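Alpha-1,4-endofucoidanase (Mariniflexile fucanivorans, PDB 6DLH) hydrolyses alpha-1,4 linkages within fucoidan chains as a family 107 glycoside hydrolase, probably through a retaining mechanism. Local coordinates at residues L412-S424 / L443-I457. Residues are numbered along the deposited sequence; the frame is centred on the assembly and turned at random.
Sequences LKEFQSPGKPNWS and LVEGVDFWDPEGVGI. With CA (calcium ion), chain I.
A calcium site closes the junction where the last helix of the catalytic domain, 399-415, runs into the first Ig-like module: G419 O binds the ion at 2.1 Å alongside D451 OD1 and E453 OE1, with D502 and a water as the other modelled ligands. E453 bends at chi2 (74°), which brings its carboxylate back to the 412-424 segment; OE1 takes the metal while OE2 accepts G419 N on its syn side at 2.9 Å. D451 OD1 also receives E453 N from above the carboxylate plane, an Asx turn within a type I beta turn. Beside the site, N422-W423 and F449-W450 form a short antiparallel sheet, N422 and W450 being its hydrogen-bonded pair. On one face of this sheet the W450 indole lies between the helix and N422: K413 CE makes a CH-pi contact over its five-membered ring (3.9 Å to the centroid), N422 CB and O cover the opposite face, O offset toward the rim, and NE1 donates to K413 O near the ring plane (3.2 Å). P452 packs its CG against S417 O and K420 O. On the other face F449 turns its edge onto the W423 six-membered ring in a T-shaped pair, planes at 83°.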
loop_
_atom_site.group_PDB
_atom_site.type_symbol
_atom_site.label_atom_id
_atom_site.label_comp_id
_atom_site.label_asym_id
_atom_site.label_seq_id
_atom_site.Cartn_x
_atom_site.Cartn_y
_atom_site.Cartn_z
ATOM N N LEU A 412 -25.994 -4.031 10.137
ATOM C CA LEU A 412 -25.278 -4.956 11.010
ATOM C C LEU A 412 -25.312 -4.465 12.464
ATOM O O LEU A 412 -25.369 -5.278 13.386
ATOM C CB LEU A 412 -23.834 -5.167 10.517
ATOM C CG LEU A 412 -23.665 -5.839 9.146
ATOM C CD1 LEU A 412 -22.200 -5.884 8.735
ATOM C CD2 LEU A 412 -24.254 -7.245 9.127
ATOM N N LYS A 413 -25.266 -3.135 12.667
ATOM C CA LYS A 413 -25.326 -2.554 14.001
ATOM C C LYS A 413 -26.604 -2.990 14.719
ATOM O O LYS A 413 -26.567 -3.314 15.904
ATOM C CB LYS A 413 -25.219 -1.028 13.947
ATOM C CG LYS A 413 -23.818 -0.469 13.744
ATOM C CD LYS A 413 -23.806 1.041 13.624
ATOM C CE LYS A 413 -23.828 1.744 14.962
ATOM N NZ LYS A 413 -24.283 3.152 14.845
ATOM N N GLU A 414 -27.717 -3.039 13.980
ATOM C CA GLU A 414 -28.998 -3.387 14.563
ATOM C C GLU A 414 -29.202 -4.901 14.641
ATOM O O GLU A 414 -29.769 -5.381 15.623
ATOM C CB GLU A 414 -30.138 -2.694 13.813
ATOM C CG GLU A 414 -31.493 -2.898 14.472
ATOM C CD GLU A 414 -32.625 -2.113 13.839
ATOM O OE1 GLU A 414 -32.336 -1.237 13.002
ATOM O OE2 GLU A 414 -33.796 -2.367 14.192
ATOM N N PHE A 415 -28.733 -5.656 13.631
ATOM C CA PHE A 415 -29.237 -7.012 13.432
ATOM C C PHE A 415 -28.189 -8.115 13.608
ATOM O O PHE A 415 -28.570 -9.276 13.708
ATOM C CB PHE A 415 -30.007 -7.127 12.112
ATOM C CG PHE A 415 -31.270 -6.298 12.039
ATOM C CD1 PHE A 415 -32.363 -6.583 12.847
ATOM C CD2 PHE A 415 -31.370 -5.228 11.162
ATOM C CE1 PHE A 415 -33.519 -5.817 12.781
ATOM C CE2 PHE A 415 -32.530 -4.467 11.086
ATOM C CZ PHE A 415 -33.604 -4.763 11.896
ATOM N N GLN A 416 -26.888 -7.803 13.658
ATOM C CA GLN A 416 -25.911 -8.888 13.680
ATOM C C GLN A 416 -25.880 -9.611 15.031
ATOM O O GLN A 416 -25.793 -10.835 15.058
ATOM C CB GLN A 416 -24.513 -8.470 13.222
ATOM C CG GLN A 416 -23.530 -9.641 13.233
ATOM C CD GLN A 416 -22.258 -9.422 12.448
ATOM O OE1 GLN A 416 -21.888 -8.292 12.125
ATOM N NE2 GLN A 416 -21.565 -10.511 12.145
ATOM N N SER A 417 -25.904 -8.853 16.140
ATOM C CA SER A 417 -25.964 -9.410 17.487
ATOM C C SER A 417 -26.906 -8.568 18.340
ATOM O O SER A 417 -26.456 -7.691 19.073
ATOM C CB SER A 417 -24.613 -9.470 18.142
ATOM O OG SER A 417 -23.630 -9.891 17.217
ATOM N N PRO A 418 -28.235 -8.804 18.257
ATOM C CA PRO A 418 -29.213 -7.995 18.992
ATOM C C PRO A 418 -29.111 -8.156 20.511
ATOM O O PRO A 418 -28.416 -9.049 20.998
ATOM C CB PRO A 418 -30.562 -8.500 18.443
ATOM C CG PRO A 418 -30.205 -9.189 17.132
ATOM C CD PRO A 418 -28.862 -9.833 17.412
ATOM N N GLY A 419 -29.777 -7.252 21.250
ATOM C CA GLY A 419 -29.924 -7.386 22.692
ATOM C C GLY A 419 -28.889 -6.588 23.487
ATOM O O GLY A 419 -29.055 -5.389 23.711
ATOM N N LYS A 420 -27.838 -7.282 23.938
ATOM C CA LYS A 420 -26.775 -6.688 24.728
ATOM C C LYS A 420 -25.945 -5.756 23.849
ATOM O O LYS A 420 -26.007 -5.842 22.627
ATOM C CB LYS A 420 -25.911 -7.790 25.349
ATOM C CG LYS A 420 -26.561 -8.529 26.513
ATOM C CD LYS A 420 -25.763 -9.733 26.989
ATOM C CE LYS A 420 -26.418 -10.487 28.130
ATOM N NZ LYS A 420 -27.873 -10.673 27.917
ATOM N N PRO A 421 -25.163 -4.821 24.443
ATOM C CA PRO A 421 -24.329 -3.900 23.667
ATOM C C PRO A 421 -23.331 -4.565 22.722
ATOM O O PRO A 421 -22.793 -5.629 23.017
ATOM C CB PRO A 421 -23.554 -3.121 24.741
ATOM C CG PRO A 421 -24.440 -3.190 25.963
ATOM C CD PRO A 421 -25.090 -4.557 25.891
ATOM N N ASN A 422 -23.073 -3.896 21.590
ATOM C CA ASN A 422 -22.007 -4.300 20.689
ATOM C C ASN A 422 -20.852 -3.306 20.799
ATOM O O ASN A 422 -21.075 -2.099 20.838
ATOM C CB ASN A 422 -22.483 -4.389 19.236
ATOM C CG ASN A 422 -23.634 -5.349 19.010
ATOM O OD1 ASN A 422 -24.297 -5.276 17.981
ATOM N ND2 ASN A 422 -23.884 -6.246 19.950
ATOM N N TRP A 423 -19.625 -3.839 20.852
ATOM C CA TRP A 423 -18.413 -3.047 20.721
ATOM C C TRP A 423 -18.010 -2.953 19.249
ATOM O O TRP A 423 -18.316 -3.838 18.452
ATOM C CB TRP A 423 -17.287 -3.651 21.570
ATOM C CG TRP A 423 -17.439 -3.426 23.044
ATOM C CD1 TRP A 423 -18.179 -4.168 23.921
ATOM C CD2 TRP A 423 -16.818 -2.387 23.824
ATOM N NE1 TRP A 423 -18.070 -3.658 25.190
ATOM C CE2 TRP A 423 -17.240 -2.567 25.162
ATOM C CE3 TRP A 423 -15.954 -1.325 23.527
ATOM C CZ2 TRP A 423 -16.823 -1.722 26.191
ATOM C CZ3 TRP A 423 -15.546 -0.488 24.541
ATOM C CH2 TRP A 423 -15.974 -0.688 25.856
ATOM N N SER A 424 -17.284 -1.887 18.900
ATOM C CA SER A 424 -16.954 -1.611 17.513
ATOM C C SER A 424 -15.834 -2.527 17.022
ATOM O O SER A 424 -14.981 -2.950 17.800
ATOM C CB SER A 424 -16.609 -0.156 17.329
ATOM O OG SER A 424 -15.430 0.189 18.041
ATOM N N LEU A 443 -14.644 7.353 25.324
ATOM C CA LEU A 443 -15.328 6.263 24.642
ATOM C C LEU A 443 -16.759 6.720 24.379
ATOM O O LEU A 443 -17.426 7.223 25.287
ATOM C CB LEU A 443 -15.298 4.999 25.509
ATOM C CG LEU A 443 -13.937 4.331 25.712
ATOM C CD1 LEU A 443 -14.104 3.024 26.465
ATOM C CD2 LEU A 443 -13.222 4.070 24.388
ATOM N N VAL A 444 -17.206 6.593 23.122
ATOM C CA VAL A 444 -18.376 7.347 22.698
ATOM C C VAL A 444 -19.456 6.397 22.186
ATOM O O VAL A 444 -19.193 5.557 21.327
ATOM C CB VAL A 444 -17.998 8.430 21.667
ATOM C CG1 VAL A 444 -19.210 9.217 21.177
ATOM C CG2 VAL A 444 -16.939 9.373 22.222
ATOM N N GLU A 445 -20.660 6.537 22.753
ATOM C CA GLU A 445 -21.833 5.801 22.318
ATOM C C GLU A 445 -22.091 6.100 20.839
ATOM O O GLU A 445 -22.089 7.258 20.415
ATOM C CB GLU A 445 -23.026 6.160 23.206
ATOM C CG GLU A 445 -24.240 5.275 22.976
ATOM C CD GLU A 445 -25.516 5.684 23.696
ATOM O OE1 GLU A 445 -25.521 6.752 24.352
ATOM O OE2 GLU A 445 -26.505 4.929 23.611
ATOM N N GLY A 446 -22.285 5.033 20.055
ATOM C CA GLY A 446 -22.506 5.169 18.626
ATOM C C GLY A 446 -21.209 4.986 17.844
ATOM O O GLY A 446 -21.238 4.772 16.630
ATOM N N VAL A 447 -20.081 5.053 18.567
ATOM C CA VAL A 447 -18.755 4.903 17.983
ATOM C C VAL A 447 -18.127 3.606 18.496
ATOM O O VAL A 447 -17.898 2.677 17.723
ATOM C CB VAL A 447 -17.869 6.141 18.236
ATOM C CG1 VAL A 447 -16.468 5.980 17.661
ATOM C CG2 VAL A 447 -18.508 7.407 17.685
ATOM N N ASP A 448 -17.863 3.546 19.806
ATOM C CA ASP A 448 -17.120 2.449 20.406
ATOM C C ASP A 448 -18.067 1.338 20.850
ATOM O O ASP A 448 -17.650 0.193 20.992
ATOM C CB ASP A 448 -16.295 2.934 21.601
ATOM C CG ASP A 448 -15.227 3.943 21.225
ATOM O OD1 ASP A 448 -14.237 3.529 20.613
ATOM O OD2 ASP A 448 -15.406 5.132 21.540
ATOM N N PHE A 449 -19.327 1.691 21.110
ATOM C CA PHE A 449 -20.312 0.728 21.571
ATOM C C PHE A 449 -21.702 1.325 21.410
ATOM O O PHE A 449 -21.852 2.544 21.345
ATOM C CB PHE A 449 -20.063 0.304 23.023
ATOM C CG PHE A 449 -19.674 1.407 23.980
ATOM C CD1 PHE A 449 -20.541 2.451 24.268
ATOM C CD2 PHE A 449 -18.440 1.386 24.611
ATOM C CE1 PHE A 449 -20.177 3.455 25.154
ATOM C CE2 PHE A 449 -18.076 2.385 25.505
ATOM C CZ PHE A 449 -18.945 3.420 25.771
ATOM N N TRP A 450 -22.708 0.448 21.339
ATOM C CA TRP A 450 -24.076 0.878 21.102
ATOM C C TRP A 450 -25.040 -0.215 21.545
ATOM O O TRP A 450 -24.660 -1.378 21.679
ATOM C CB TRP A 450 -24.290 1.277 19.633
ATOM C CG TRP A 450 -24.038 0.149 18.684
ATOM C CD1 TRP A 450 -24.935 -0.798 18.272
ATOM C CD2 TRP A 450 -22.789 -0.171 18.048
ATOM N NE1 TRP A 450 -24.330 -1.678 17.418
ATOM C CE2 TRP A 450 -23.015 -1.324 17.263
ATOM C CE3 TRP A 450 -21.510 0.403 18.063
ATOM C CZ2 TRP A 450 -22.006 -1.912 16.503
ATOM C CZ3 TRP A 450 -20.511 -0.181 17.312
ATOM C CH2 TRP A 450 -20.763 -1.320 16.541
ATOM N N ASP A 451 -26.281 0.200 21.804
ATOM C CA ASP A 451 -27.395 -0.699 22.044
ATOM C C ASP A 451 -28.050 -1.002 20.699
ATOM O O ASP A 451 -28.592 -0.098 20.061
ATOM C CB ASP A 451 -28.354 -0.097 23.079
ATOM C CG ASP A 451 -29.793 -0.575 22.995
ATOM O OD1 ASP A 451 -30.037 -1.615 22.358
ATOM O OD2 ASP A 451 -30.667 0.111 23.558
ATOM N N PRO A 452 -28.005 -2.267 20.220
ATOM C CA PRO A 452 -28.573 -2.618 18.916
ATOM C C PRO A 452 -29.990 -2.095 18.694
ATOM O O PRO A 452 -30.322 -1.673 17.588
ATOM C CB PRO A 452 -28.533 -4.151 18.938
ATOM C CG PRO A 452 -27.310 -4.456 19.771
ATOM C CD PRO A 452 -27.353 -3.415 20.874
ATOM N N GLU A 453 -30.804 -2.097 19.760
ATOM C CA GLU A 453 -32.215 -1.756 19.652
ATOM C C GLU A 453 -32.417 -0.250 19.797
ATOM O O GLU A 453 -33.520 0.252 19.577
ATOM C CB GLU A 453 -33.053 -2.536 20.665
ATOM C CG GLU A 453 -33.252 -3.994 20.287
ATOM C CD GLU A 453 -32.020 -4.858 20.493
ATOM O OE1 GLU A 453 -31.224 -4.535 21.380
ATOM O OE2 GLU A 453 -31.849 -5.837 19.752
ATOM N N GLY A 454 -31.351 0.461 20.181
ATOM C CA GLY A 454 -31.337 1.912 20.093
ATOM C C GLY A 454 -32.040 2.607 21.258
ATOM O O GLY A 454 -32.387 3.782 21.141
ATOM N N VAL A 455 -32.229 1.889 22.376
ATOM C CA VAL A 455 -32.761 2.500 23.585
ATOM C C VAL A 455 -31.648 3.347 24.198
ATOM O O VAL A 455 -31.812 4.556 24.372
ATOM C CB VAL A 455 -33.340 1.470 24.581
ATOM C CG1 VAL A 455 -33.957 2.147 25.801
ATOM C CG2 VAL A 455 -34.358 0.540 23.928
ATOM N N GLY A 456 -30.508 2.703 24.480
ATOM C CA GLY A 456 -29.302 3.416 24.853
ATOM C C GLY A 456 -28.405 2.590 25.767
ATOM O O GLY A 456 -28.850 1.613 26.368
ATOM N N ILE A 457 -27.138 3.012 25.841
ATOM C CA ILE A 457 -26.145 2.512 26.776
ATOM C C ILE A 457 -26.407 3.161 28.137
ATOM O O ILE A 457 -26.346 4.384 28.256
ATOM C CB ILE A 457 -24.740 2.871 26.249
ATOM C CG1 ILE A 457 -24.427 2.184 24.913
ATOM C CG2 ILE A 457 -23.669 2.612 27.301
ATOM C CD1 ILE A 457 -24.198 0.684 25.004
HETATM CA CA CA I . -30.609 -3.912 23.563
HETATM O O HOH W 1 -22.361 4.456 13.561
HETATM O O HOH W 2 -32.028 -5.509 17.194
HETATM O O HOH W 3 -13.824 0.959 20.457
HETATM O O HOH W 4 -31.479 -2.273 25.280
#